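Local coordinates for protein separin (Saccharomyces cerevisiae, PDB 5U1T) that is a caspase-like cysteine protease that cleaves the cohesin subunit MCD1/SCC1 at anaphase onset to promote chromosome segregation, and is inhibited by securin for most of the cell cycle, at residues Y508-I513 against C530-I535; E717-N722 against L737-I742; L731-I736 against K776-S781; L788-S793 against P829-R834. All blocks are in the same frame, centred on the assembly; numbering follows the deposited sequence.

Contact 1. Residues Y508-I513 against C530-I535; sequences YGNSSI and CSLRGI
G509 and L532 bring two helix ends together, their CA atoms only 4.9 Å apart. G509 lies on helix 501-509, whose chain then runs on without regular structure through I513. L532 and R533 are the last residues of helix 523-533, and G534 ends that helix with a positive phi, a conformation glycine adopts readily. With no side chain on G509, L532 CB can settle 3.5 Å from G509 O, and L532 CD1 reaches N510 CG at 3.8 Å.

R533 carries the polar half of the contact. Its chain starts with CG beside G509 O and is bent at chi2 and chi3, and the guanidinium lies beside residues 511-513, its edge toward them. There NH2 donates to S511 O at 2.6 Å, almost straight at 176°. The same NH2 also donates to I513 O, again at 2.6 Å but less straight, at 148°. Both oxygens lie close to the guanidinium plane, although NH2 stands well above the carbonyl plane of S511. NE to S511 O and NH1 to I513 O add weak bonds. S511 OG turns back to Y508 O at 2.9 Å, on a lone pair, so Y508 O accepts from both the N and the OG of S511.

Two loop carbonyls thus converge on NH2. A group with several N-H donors suits the place, and the negative ends of the carbonyls would be expected to favour its charge.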
loop_
_atom_site.group_PDB
_atom_site.type_symbol
_atom_site.label_atom_id
_atom_site.label_comp_id
_atom_site.label_asym_id
_atom_site.label_seq_id
_atom_site.Cartn_x
_atom_site.Cartn_y
_atom_site.Cartn_z
ATOM N N TYR A 508 -21.817 -8.748 -19.800
ATOM C CA TYR A 508 -21.864 -7.294 -19.755
ATOM C C TYR A 508 -21.388 -6.758 -18.403
ATOM O O TYR A 508 -20.954 -5.612 -18.302
ATOM C CB TYR A 508 -23.269 -6.780 -20.076
ATOM C CG TYR A 508 -23.532 -6.684 -21.564
ATOM C CD1 TYR A 508 -23.031 -5.621 -22.308
ATOM C CD2 TYR A 508 -24.267 -7.667 -22.239
ATOM C CE1 TYR A 508 -23.251 -5.527 -23.680
ATOM C CE2 TYR A 508 -24.496 -7.570 -23.615
ATOM C CZ TYR A 508 -23.984 -6.493 -24.329
ATOM O OH TYR A 508 -24.191 -6.376 -25.695
ATOM N N GLY A 509 -21.461 -7.596 -17.376
ATOM C CA GLY A 509 -20.860 -7.284 -16.100
ATOM C C GLY A 509 -19.390 -6.933 -16.269
ATOM O O GLY A 509 -18.904 -5.993 -15.649
ATOM N N ASN A 510 -18.695 -7.682 -17.125
ATOM C CA ASN A 510 -17.280 -7.451 -17.400
ATOM C C ASN A 510 -17.025 -6.309 -18.367
ATOM O O ASN A 510 -15.883 -5.920 -18.568
ATOM C CB ASN A 510 -16.629 -8.714 -17.956
ATOM C CG ASN A 510 -16.196 -9.673 -16.869
ATOM O OD1 ASN A 510 -16.931 -10.588 -16.486
ATOM N ND2 ASN A 510 -14.995 -9.462 -16.351
ATOM N N SER A 511 -18.080 -5.773 -18.966
ATOM C CA SER A 511 -17.911 -4.718 -19.956
ATOM C C SER A 511 -17.956 -3.330 -19.320
ATOM O O SER A 511 -18.379 -3.159 -18.177
ATOM C CB SER A 511 -18.982 -4.818 -21.055
ATOM O OG SER A 511 -20.195 -4.187 -20.667
ATOM N N SER A 512 -17.527 -2.334 -20.087
ATOM C CA SER A 512 -17.570 -0.948 -19.638
ATOM C C SER A 512 -18.667 -0.186 -20.366
ATOM O O SER A 512 -18.712 1.038 -20.303
ATOM C CB SER A 512 -16.227 -0.258 -19.874
ATOM O OG SER A 512 -16.001 -0.064 -21.269
ATOM N N ILE A 513 -19.534 -0.909 -21.066
ATOM C CA ILE A 513 -20.626 -0.293 -21.803
ATOM C C ILE A 513 -21.573 0.378 -20.825
ATOM O O ILE A 513 -21.893 -0.185 -19.791
ATOM C CB ILE A 513 -21.377 -1.326 -22.667
ATOM C CG1 ILE A 513 -20.396 -1.971 -23.659
ATOM C CG2 ILE A 513 -22.555 -0.672 -23.371
ATOM C CD1 ILE A 513 -21.003 -3.038 -24.550
ATOM N N CYS A 530 -23.781 -6.271 -10.750
ATOM C CA CYS A 530 -23.280 -5.205 -9.889
ATOM C C CYS A 530 -21.879 -5.471 -9.334
ATOM O O CYS A 530 -21.010 -4.592 -9.327
ATOM C CB CYS A 530 -24.244 -4.998 -8.725
ATOM S SG CYS A 530 -25.807 -4.313 -9.228
ATOM N N SER A 531 -21.683 -6.695 -8.864
ATOM C CA SER A 531 -20.417 -7.092 -8.285
ATOM C C SER A 531 -19.324 -7.034 -9.320
ATOM O O SER A 531 -18.193 -6.679 -9.005
ATOM C CB SER A 531 -20.511 -8.487 -7.681
ATOM O OG SER A 531 -21.421 -8.466 -6.594
ATOM N N LEU A 532 -19.668 -7.387 -10.553
ATOM C CA LEU A 532 -18.720 -7.360 -11.656
ATOM C C LEU A 532 -18.400 -5.914 -12.028
ATOM O O LEU A 532 -17.289 -5.607 -12.435
ATOM C CB LEU A 532 -19.270 -8.119 -12.877
ATOM C CG LEU A 532 -18.947 -9.605 -13.103
ATOM C CD1 LEU A 532 -17.464 -9.821 -13.309
ATOM C CD2 LEU A 532 -19.368 -10.435 -11.935
ATOM N N ARG A 533 -19.381 -5.027 -11.874
ATOM C CA ARG A 533 -19.274 -3.657 -12.371
ATOM C C ARG A 533 -18.737 -2.642 -11.390
ATOM O O ARG A 533 -18.363 -1.551 -11.788
ATOM C CB ARG A 533 -20.635 -3.160 -12.824
ATOM C CG ARG A 533 -21.167 -3.853 -14.027
ATOM C CD ARG A 533 -21.810 -2.821 -14.884
ATOM N NE ARG A 533 -21.017 -2.608 -16.076
ATOM C CZ ARG A 533 -21.304 -1.710 -17.002
ATOM N NH1 ARG A 533 -22.366 -0.930 -16.871
ATOM N NH2 ARG A 533 -20.519 -1.604 -18.057
ATOM N N GLY A 534 -18.746 -2.982 -10.106
ATOM C CA GLY A 534 -18.423 -2.028 -9.068
ATOM C C GLY A 534 -19.481 -0.953 -8.948
ATOM O O GLY A 534 -19.198 0.165 -8.531
ATOM N N ILE A 535 -20.709 -1.280 -9.322
ATOM C CA ILE A 535 -21.811 -0.338 -9.224
ATOM C C ILE A 535 -22.971 -1.017 -8.536
ATOM O O ILE A 535 -23.316 -2.129 -8.875
ATOM C CB ILE A 535 -22.256 0.166 -10.603
ATOM C CG1 ILE A 535 -21.077 0.802 -11.349
ATOM C CG2 ILE A 535 -23.417 1.148 -10.466
ATOM C CD1 ILE A 535 -20.531 2.063 -10.687
#

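Contact 2. Residues E717-N722 against L737-I742; sequences ELFDIN and LLNIKI
N739 leaves helix 729-752 toward I721 and F719, which lie in the loop that precedes this helix. Its CB already meets the loop, 4.1 Å from I721 CG2. CG follows the same methyl at 3.9 Å and is also 3.9 Å from L718 O. Chi1 (-76°) sets CG beside the backbone N; the carboxamide lies between the L718 carbonyl and the F719 ring, one end near the carbonyl and the other near CD2 of the ring. Ring and amide planes stand 84° apart. Asparagine suits this place because a short, flat, polar end can lie beside a main-chain carbonyl while its CB still packs against an isoleucine methyl.

The loop follows helix 700-714 and folds back on the helix it leads into, an interhelical loop packed on its successor within the helical part of separase. L738 and I742 add apolar contacts to it. L738, one residue before N739, sends CD2 to L718, touching CB at 4.0 Å and the carbonyl oxygen at 3.7 Å. One turn further along, I742 extends CD1 to F719 CE2 at 3.9 Å, and these two side chains cross at about a right angle. Leucine and isoleucine suit a buried apolar site, where their methyl ends can reach the loop. L684 of helix 680-689 touches both L718 and L738, whereas I691 lies against L738 and I742.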
loop_
_atom_site.group_PDB
_atom_site.type_symbol
_atom_site.label_atom_id
_atom_site.label_comp_id
_atom_site.label_asym_id
_atom_site.label_seq_id
_atom_site.Cartn_x
_atom_site.Cartn_y
_atom_site.Cartn_z
ATOM N N GLU A 717 12.451 -9.142 -13.291
ATOM C CA GLU A 717 11.256 -8.402 -13.650
ATOM C C GLU A 717 10.492 -7.955 -12.402
ATOM O O GLU A 717 9.530 -7.192 -12.502
ATOM C CB GLU A 717 10.349 -9.231 -14.580
ATOM C CG GLU A 717 9.936 -10.588 -14.023
ATOM C CD GLU A 717 10.916 -11.727 -14.356
ATOM O OE1 GLU A 717 12.145 -11.555 -14.180
ATOM O OE2 GLU A 717 10.454 -12.813 -14.788
ATOM N N LEU A 718 10.926 -8.412 -11.229
ATOM C CA LEU A 718 10.358 -7.926 -9.975
ATOM C C LEU A 718 10.822 -6.506 -9.741
ATOM O O LEU A 718 10.291 -5.792 -8.898
ATOM C CB LEU A 718 10.765 -8.803 -8.788
ATOM C CG LEU A 718 10.169 -10.200 -8.663
ATOM C CD1 LEU A 718 10.591 -10.830 -7.357
ATOM C CD2 LEU A 718 8.658 -10.129 -8.775
ATOM N N PHE A 719 11.828 -6.108 -10.507
ATOM C CA PHE A 719 12.475 -4.824 -10.312
ATOM C C PHE A 719 12.520 -4.029 -11.606
ATOM O O PHE A 719 13.392 -3.183 -11.788
ATOM C CB PHE A 719 13.882 -5.035 -9.765
ATOM C CG PHE A 719 13.926 -5.897 -8.532
ATOM C CD1 PHE A 719 14.024 -7.280 -8.632
ATOM C CD2 PHE A 719 13.854 -5.327 -7.271
ATOM C CE1 PHE A 719 14.049 -8.074 -7.500
ATOM C CE2 PHE A 719 13.890 -6.115 -6.139
ATOM C CZ PHE A 719 13.984 -7.491 -6.256
ATOM N N ASP A 720 11.579 -4.309 -12.506
ATOM C CA ASP A 720 11.502 -3.577 -13.761
ATOM C C ASP A 720 10.504 -2.443 -13.649
ATOM O O ASP A 720 9.426 -2.486 -14.234
ATOM C CB ASP A 720 11.116 -4.495 -14.906
ATOM C CG ASP A 720 11.231 -3.814 -16.247
ATOM O OD1 ASP A 720 11.928 -2.772 -16.327
ATOM O OD2 ASP A 720 10.633 -4.327 -17.214
ATOM N N ILE A 721 10.891 -1.422 -12.897
ATOM C CA ILE A 721 10.006 -0.306 -12.606
ATOM C C ILE A 721 9.857 0.626 -13.803
ATOM O O ILE A 721 9.038 1.545 -13.781
ATOM C CB ILE A 721 10.503 0.487 -11.385
ATOM C CG1 ILE A 721 12.004 0.750 -11.487
ATOM C CG2 ILE A 721 10.212 -0.280 -10.121
ATOM C CD1 ILE A 721 12.353 2.155 -11.899
ATOM N N ASN A 722 10.650 0.384 -14.845
ATOM C CA ASN A 722 10.493 1.107 -16.102
ATOM C C ASN A 722 9.654 0.320 -17.107
ATOM O O ASN A 722 9.440 0.775 -18.227
ATOM C CB ASN A 722 11.860 1.440 -16.704
ATOM C CG ASN A 722 12.522 2.617 -16.016
ATOM O OD1 ASN A 722 11.899 3.325 -15.227
ATOM N ND2 ASN A 722 13.791 2.839 -16.322
ATOM N N LEU A 737 4.568 -1.235 -6.764
ATOM C CA LEU A 737 4.141 -1.360 -5.372
ATOM C C LEU A 737 5.087 -2.243 -4.555
ATOM O O LEU A 737 5.313 -1.975 -3.379
ATOM C CB LEU A 737 2.721 -1.915 -5.285
ATOM C CG LEU A 737 1.596 -1.005 -5.771
ATOM C CD1 LEU A 737 0.287 -1.778 -5.819
ATOM C CD2 LEU A 737 1.459 0.230 -4.903
ATOM N N LEU A 738 5.630 -3.293 -5.172
ATOM C CA LEU A 738 6.581 -4.161 -4.483
ATOM C C LEU A 738 7.809 -3.363 -4.069
ATOM O O LEU A 738 8.287 -3.458 -2.934
ATOM C CB LEU A 738 7.004 -5.341 -5.365
ATOM C CG LEU A 738 8.082 -6.232 -4.748
ATOM C CD1 LEU A 738 7.488 -7.122 -3.681
ATOM C CD2 LEU A 738 8.812 -7.039 -5.798
ATOM N N ASN A 739 8.316 -2.575 -5.011
ATOM C CA ASN A 739 9.534 -1.819 -4.794
ATOM C C ASN A 739 9.289 -0.669 -3.832
ATOM O O ASN A 739 10.188 -0.253 -3.127
ATOM C CB ASN A 739 10.095 -1.316 -6.123
ATOM C CG ASN A 739 10.786 -2.422 -6.926
ATOM O OD1 ASN A 739 10.130 -3.202 -7.618
ATOM N ND2 ASN A 739 12.110 -2.479 -6.852
ATOM N N ILE A 740 8.063 -0.169 -3.797
ATOM C CA ILE A 740 7.690 0.846 -2.835
ATOM C C ILE A 740 7.773 0.252 -1.432
ATOM O O ILE A 740 8.354 0.842 -0.514
ATOM C CB ILE A 740 6.279 1.385 -3.111
ATOM C CG1 ILE A 740 6.309 2.302 -4.344
ATOM C CG2 ILE A 740 5.721 2.092 -1.882
ATOM C CD1 ILE A 740 4.954 2.853 -4.790
ATOM N N LYS A 741 7.209 -0.939 -1.288
ATOM C CA LYS A 741 7.201 -1.640 -0.015
ATOM C C LYS A 741 8.618 -2.002 0.434
ATOM O O LYS A 741 8.903 -1.986 1.622
ATOM C CB LYS A 741 6.339 -2.898 -0.115
ATOM C CG LYS A 741 5.806 -3.423 1.192
ATOM C CD LYS A 741 5.153 -4.762 0.991
ATOM C CE LYS A 741 4.741 -5.372 2.300
ATOM N NZ LYS A 741 4.322 -6.772 2.118
ATOM N N ILE A 742 9.503 -2.328 -0.503
ATOM C CA ILE A 742 10.866 -2.670 -0.136
ATOM C C ILE A 742 11.555 -1.455 0.466
ATOM O O ILE A 742 12.116 -1.537 1.554
ATOM C CB ILE A 742 11.676 -3.186 -1.327
ATOM C CG1 ILE A 742 11.196 -4.580 -1.746
ATOM C CG2 ILE A 742 13.130 -3.268 -0.962
ATOM C CD1 ILE A 742 11.859 -5.105 -3.008
#

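Contact 3. Residues L731-I736 against K776-S781; sequences LYIKVI and KKNKLS
I733 is met by three residues of the loop 776-781, and most of the contact is apolar. Its CG2 touches L780 CD1 at 4.0 Å, two branched chains crossing at a slant, while CD1 lies 4.1 Å from K776 CB as isoleucine and lysine slide past each other in opposite directions. I736 adds CD1, 4.0 Å from K776 CE and also over one face of the Y732 ring.

The second group mixes polar and apolar atoms. Lysine suits its position because its long aliphatic portion can touch hydrophobic neighbours before the amine is reached: the K776 chain is bent at chi2, and its CE lies 3.6 Å from Y732 CE2, the two side chains crossing at about a right angle. N778 OD1 lies 3.6 Å from I733 CG1, a van der Waals contact.

The loop links helix 756-775 to helix 782-805, and S781 is the N-cap residue of the latter, its OG weakly bonded to S784 N. L773 of helix 756-775 packs on I733 and I736, and a second protein chain bonds the carbonyls of K776 and L780, so the loop lies between helix 729-752 and that partner.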
loop_
_atom_site.group_PDB
_atom_site.type_symbol
_atom_site.label_atom_id
_atom_site.label_comp_id
_atom_site.label_asym_id
_atom_site.label_seq_id
_atom_site.Cartn_x
_atom_site.Cartn_y
_atom_site.Cartn_z
ATOM N N LEU A 731 -0.046 -5.734 -13.599
ATOM C CA LEU A 731 1.128 -6.342 -12.990
ATOM C C LEU A 731 2.251 -5.338 -12.837
ATOM O O LEU A 731 3.061 -5.423 -11.910
ATOM C CB LEU A 731 1.643 -7.514 -13.827
ATOM C CG LEU A 731 0.830 -8.796 -13.934
ATOM C CD1 LEU A 731 1.684 -9.846 -14.626
ATOM C CD2 LEU A 731 0.386 -9.250 -12.557
ATOM N N TYR A 732 2.329 -4.407 -13.778
ATOM C CA TYR A 732 3.377 -3.405 -13.719
ATOM C C TYR A 732 3.145 -2.521 -12.501
ATOM O O TYR A 732 4.089 -2.198 -11.798
ATOM C CB TYR A 732 3.429 -2.579 -15.002
ATOM C CG TYR A 732 4.403 -1.426 -14.949
ATOM C CD1 TYR A 732 5.669 -1.579 -14.388
ATOM C CD2 TYR A 732 4.060 -0.181 -15.467
ATOM C CE1 TYR A 732 6.565 -0.515 -14.336
ATOM C CE2 TYR A 732 4.945 0.882 -15.426
ATOM C CZ TYR A 732 6.194 0.713 -14.859
ATOM O OH TYR A 732 7.063 1.778 -14.815
ATOM N N ILE A 733 1.885 -2.160 -12.248
ATOM C CA ILE A 733 1.514 -1.422 -11.052
ATOM C C ILE A 733 1.938 -2.204 -9.803
ATOM O O ILE A 733 2.464 -1.631 -8.834
ATOM C CB ILE A 733 0.001 -1.144 -11.008
ATOM C CG1 ILE A 733 -0.416 -0.204 -12.136
ATOM C CG2 ILE A 733 -0.405 -0.546 -9.672
ATOM C CD1 ILE A 733 0.080 1.192 -11.980
ATOM N N LYS A 734 1.736 -3.520 -9.845
ATOM C CA LYS A 734 2.054 -4.382 -8.714
ATOM C C LYS A 734 3.563 -4.476 -8.472
ATOM O O LYS A 734 3.997 -4.575 -7.326
ATOM C CB LYS A 734 1.450 -5.774 -8.921
ATOM C CG LYS A 734 -0.022 -5.870 -8.516
ATOM C CD LYS A 734 -0.659 -7.175 -8.985
ATOM C CE LYS A 734 -2.096 -7.314 -8.480
ATOM N NZ LYS A 734 -2.617 -8.728 -8.573
ATOM N N VAL A 735 4.351 -4.438 -9.546
ATOM C CA VAL A 735 5.814 -4.393 -9.445
ATOM C C VAL A 735 6.282 -3.112 -8.729
ATOM O O VAL A 735 7.101 -3.161 -7.809
ATOM C CB VAL A 735 6.480 -4.496 -10.857
ATOM C CG1 VAL A 735 7.898 -3.974 -10.849
ATOM C CG2 VAL A 735 6.454 -5.933 -11.363
ATOM N N ILE A 736 5.753 -1.970 -9.149
ATOM C CA ILE A 736 6.124 -0.705 -8.547
ATOM C C ILE A 736 5.755 -0.723 -7.077
ATOM O O ILE A 736 6.536 -0.300 -6.238
ATOM C CB ILE A 736 5.447 0.487 -9.244
ATOM C CG1 ILE A 736 5.830 0.534 -10.723
ATOM C CG2 ILE A 736 5.865 1.783 -8.598
ATOM C CD1 ILE A 736 5.206 1.707 -11.474
ATOM N N LYS A 776 0.776 6.826 -13.938
ATOM C CA LYS A 776 0.486 5.816 -14.926
ATOM C C LYS A 776 -0.975 5.952 -15.297
ATOM O O LYS A 776 -1.833 6.090 -14.444
ATOM C CB LYS A 776 0.679 4.439 -14.329
ATOM C CG LYS A 776 2.030 3.813 -14.572
ATOM C CD LYS A 776 3.101 4.844 -14.819
ATOM C CE LYS A 776 4.455 4.304 -14.429
ATOM N NZ LYS A 776 5.519 5.138 -15.023
ATOM N N LYS A 777 -1.303 5.782 -16.567
ATOM C CA LYS A 777 -2.680 5.923 -17.044
ATOM C C LYS A 777 -3.775 5.009 -16.488
ATOM O O LYS A 777 -4.939 5.290 -16.659
ATOM C CB LYS A 777 -2.714 5.898 -18.559
ATOM C CG LYS A 777 -2.431 7.257 -19.173
ATOM C CD LYS A 777 -1.923 7.119 -20.597
ATOM C CE LYS A 777 -0.596 7.834 -20.805
ATOM N NZ LYS A 777 0.365 7.047 -21.630
ATOM N N ASN A 778 -3.401 3.921 -15.846
ATOM C CA ASN A 778 -4.277 2.968 -15.213
ATOM C C ASN A 778 -5.472 3.488 -14.439
ATOM O O ASN A 778 -5.415 4.497 -13.773
ATOM C CB ASN A 778 -3.411 2.238 -14.192
ATOM C CG ASN A 778 -4.021 0.954 -13.713
ATOM O OD1 ASN A 778 -3.906 0.597 -12.552
ATOM N ND2 ASN A 778 -4.688 0.258 -14.608
ATOM N N LYS A 779 -6.542 2.727 -14.498
ATOM C CA LYS A 779 -7.700 3.013 -13.709
ATOM C C LYS A 779 -7.378 2.084 -12.566
ATOM O O LYS A 779 -7.712 0.922 -12.605
ATOM C CB LYS A 779 -8.960 2.557 -14.414
ATOM C CG LYS A 779 -9.271 3.333 -15.672
ATOM C CD LYS A 779 -10.528 2.820 -16.352
ATOM C CE LYS A 779 -10.855 3.617 -17.603
ATOM N NZ LYS A 779 -12.074 3.096 -18.279
ATOM N N LEU A 780 -6.693 2.599 -11.564
ATOM C CA LEU A 780 -6.252 1.816 -10.416
ATOM C C LEU A 780 -7.212 0.789 -9.865
ATOM O O LEU A 780 -8.315 1.122 -9.523
ATOM C CB LEU A 780 -5.892 2.785 -9.310
ATOM C CG LEU A 780 -4.813 2.377 -8.337
ATOM C CD1 LEU A 780 -3.815 1.479 -9.014
ATOM C CD2 LEU A 780 -4.135 3.613 -7.812
ATOM N N SER A 781 -6.769 -0.454 -9.737
ATOM C CA SER A 781 -7.627 -1.519 -9.208
ATOM C C SER A 781 -7.757 -1.436 -7.689
ATOM O O SER A 781 -6.809 -1.092 -7.011
ATOM C CB SER A 781 -7.104 -2.898 -9.607
ATOM O OG SER A 781 -6.053 -3.339 -8.760
#

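Contact 4. Residues L788-S793 against P829-R834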
loop_
_atom_site.group_PDB
_atom_site.type_symbol
_atom_site.label_atom_id
_atom_site.label_comp_id
_atom_site.label_asym_id
_atom_site.label_seq_id
_atom_site.Cartn_x
_atom_site.Cartn_y
_atom_site.Cartn_z
ATOM N N LEU A 788 -1.458 0.857 -2.067
ATOM C CA LEU A 788 -0.841 2.163 -2.173
ATOM C C LEU A 788 -1.243 3.087 -1.027
ATOM O O LEU A 788 -0.486 3.966 -0.642
ATOM C CB LEU A 788 -1.221 2.790 -3.508
ATOM C CG LEU A 788 -0.580 4.129 -3.809
ATOM C CD1 LEU A 788 0.922 3.964 -3.769
ATOM C CD2 LEU A 788 -1.042 4.576 -5.175
ATOM N N LEU A 789 -2.450 2.900 -0.500
ATOM C CA LEU A 789 -2.899 3.659 0.650
ATOM C C LEU A 789 -2.078 3.276 1.872
ATOM O O LEU A 789 -1.572 4.134 2.587
ATOM C CB LEU A 789 -4.382 3.419 0.898
ATOM C CG LEU A 789 -5.283 4.303 0.043
ATOM C CD1 LEU A 789 -6.750 3.979 0.285
ATOM C CD2 LEU A 789 -5.000 5.777 0.329
ATOM N N LYS A 790 -1.941 1.976 2.092
ATOM C CA LYS A 790 -1.177 1.458 3.212
ATOM C C LYS A 790 0.273 1.936 3.093
ATOM O O LYS A 790 0.873 2.389 4.062
ATOM C CB LYS A 790 -1.263 -0.074 3.262
ATOM C CG LYS A 790 -2.449 -0.610 4.068
ATOM C CD LYS A 790 -2.358 -0.187 5.580
ATOM C CE LYS A 790 -3.468 -0.825 6.488
ATOM N NZ LYS A 790 -3.396 -0.365 7.935
ATOM N N SER A 791 0.815 1.871 1.888
ATOM C CA SER A 791 2.203 2.234 1.654
ATOM C C SER A 791 2.489 3.724 1.781
ATOM O O SER A 791 3.556 4.120 2.252
ATOM C CB SER A 791 2.639 1.758 0.275
ATOM O OG SER A 791 3.260 0.497 0.371
ATOM N N LEU A 792 1.544 4.547 1.350
ATOM C CA LEU A 792 1.778 5.981 1.283
ATOM C C LEU A 792 1.653 6.603 2.644
ATOM O O LEU A 792 2.342 7.571 2.950
ATOM C CB LEU A 792 0.798 6.650 0.324
ATOM C CG LEU A 792 1.051 8.119 -0.000
ATOM C CD1 LEU A 792 2.548 8.380 -0.271
ATOM C CD2 LEU A 792 0.195 8.551 -1.186
ATOM N N SER A 793 0.747 6.062 3.452
ATOM C CA SER A 793 0.561 6.564 4.803
ATOM C C SER A 793 1.749 6.134 5.651
ATOM O O SER A 793 2.202 6.881 6.505
ATOM C CB SER A 793 -0.763 6.072 5.409
ATOM O OG SER A 793 -0.918 4.679 5.224
ATOM N N PRO A 829 -11.756 4.591 6.269
ATOM C CA PRO A 829 -11.767 4.800 7.722
ATOM C C PRO A 829 -10.526 4.278 8.452
ATOM O O PRO A 829 -10.014 4.956 9.343
ATOM C CB PRO A 829 -13.019 4.040 8.169
ATOM C CG PRO A 829 -13.918 4.134 6.995
ATOM C CD PRO A 829 -13.001 3.959 5.805
ATOM N N ILE A 830 -10.013 3.124 8.078
ATOM C CA ILE A 830 -8.833 2.619 8.743
ATOM C C ILE A 830 -7.627 3.466 8.466
ATOM O O ILE A 830 -6.719 3.521 9.246
ATOM C CB ILE A 830 -8.528 1.186 8.332
ATOM C CG1 ILE A 830 -7.404 0.626 9.167
ATOM C CG2 ILE A 830 -8.102 1.136 6.895
ATOM C CD1 ILE A 830 -7.815 0.309 10.566
ATOM N N ILE A 831 -7.613 4.127 7.336
ATOM C CA ILE A 831 -6.485 4.987 7.020
ATOM C C ILE A 831 -6.655 6.338 7.699
ATOM O O ILE A 831 -5.723 6.862 8.289
ATOM C CB ILE A 831 -6.316 5.183 5.511
ATOM C CG1 ILE A 831 -6.101 3.835 4.822
ATOM C CG2 ILE A 831 -5.118 6.074 5.236
ATOM C CD1 ILE A 831 -4.795 3.144 5.188
ATOM N N VAL A 832 -7.860 6.886 7.623
ATOM C CA VAL A 832 -8.175 8.133 8.289
ATOM C C VAL A 832 -7.940 8.009 9.793
ATOM O O VAL A 832 -7.306 8.880 10.396
ATOM C CB VAL A 832 -9.621 8.559 7.993
ATOM C CG1 VAL A 832 -10.027 9.749 8.830
ATOM C CG2 VAL A 832 -9.759 8.885 6.522
ATOM N N TYR A 833 -8.414 6.924 10.400
ATOM C CA TYR A 833 -8.192 6.735 11.826
ATOM C C TYR A 833 -6.702 6.685 12.160
ATOM O O TYR A 833 -6.235 7.455 12.988
ATOM C CB TYR A 833 -8.852 5.465 12.374
ATOM C CG TYR A 833 -8.458 5.302 13.825
ATOM C CD1 TYR A 833 -8.902 6.220 14.776
ATOM C CD2 TYR A 833 -7.570 4.306 14.234
ATOM C CE1 TYR A 833 -8.512 6.134 16.087
ATOM C CE2 TYR A 833 -7.171 4.217 15.552
ATOM C CZ TYR A 833 -7.647 5.135 16.475
ATOM O OH TYR A 833 -7.268 5.070 17.799
ATOM N N ARG A 834 -5.969 5.773 11.530
ATOM C CA ARG A 834 -4.561 5.587 11.840
ATOM C C ARG A 834 -3.769 6.874 11.693
ATOM O O ARG A 834 -2.873 7.151 12.510
ATOM C CB ARG A 834 -3.933 4.511 10.957
ATOM C CG ARG A 834 -4.354 3.113 11.269
ATOM C CD ARG A 834 -4.164 2.779 12.725
ATOM N NE ARG A 834 -4.665 1.442 13.000
ATOM C CZ ARG A 834 -3.924 0.337 12.936
ATOM N NH1 ARG A 834 -2.639 0.420 12.627
ATOM N NH2 ARG A 834 -4.465 -0.854 13.193
#
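I831 is the central residue of this contact: its side chain projects from helix 829-845 toward helix 782-805 and meets L789, K790 and S793 there. The two axes come no nearer than 10.7 Å and run almost parallel, 9° apart. On the buried side, chi1 (-59°) sets I831 CG1 anti to the carbonyl carbon, 4.3 Å from L789 CB. I831 CD1 lies 4.2 Å from S793 OG. Isoleucine suits the place because two branches leave CB and one reaches out a further carbon. S793 is small, and its hydroxyl turns back to the carbonyls of its own helix, with L789 O 2.8 Å from OG, which lets a polar residue sit in a buried spot.

The other side differs in burial rather than in distance, for K790 and R834 are partly exposed. K790 bends at chi2 and lays its methylene chain obliquely across I831, with CD 4.1 Å from I831 CD1. It ends with NZ 4.3 Å from I830 CG1. NZ also lies 4.8 Å from R834 NH1, a like charge; partial exposure would be expected to ease the repulsion, and R834 has a hydrogen bond from NE to S874 and a long, weak ion pair with D871. F617 touches L789, K790, I830 and I831, so helix 602-617 also borders the contact.

Helices two apart in sequence, with helix 809-825 between them, running side by side in the same direction are what stacked helical hairpins produce, as in alpha-solenoid proteins.

How the contacts relate
Along the chain contact 1 comes first and contact 4 last, while contacts 2 and 3 interleave: both use helix 729-752, at successive turns, and their centres are 11 Å apart. Contact 4 touches each of them, through L788 against L737 and L780 and through S791 against I740, so these three form one continuous block of helices 729-752, 756-775, 782-805 and 829-845. Contact 1 stands apart, about 20 Å from contact 3 between centres and about 6 Å between nearest atoms. All four belong to the helical part, away from the probable catalytic C1497. Another protein chain reaches contacts 1, 3 and 4, so this scaffold also offers a binding surface.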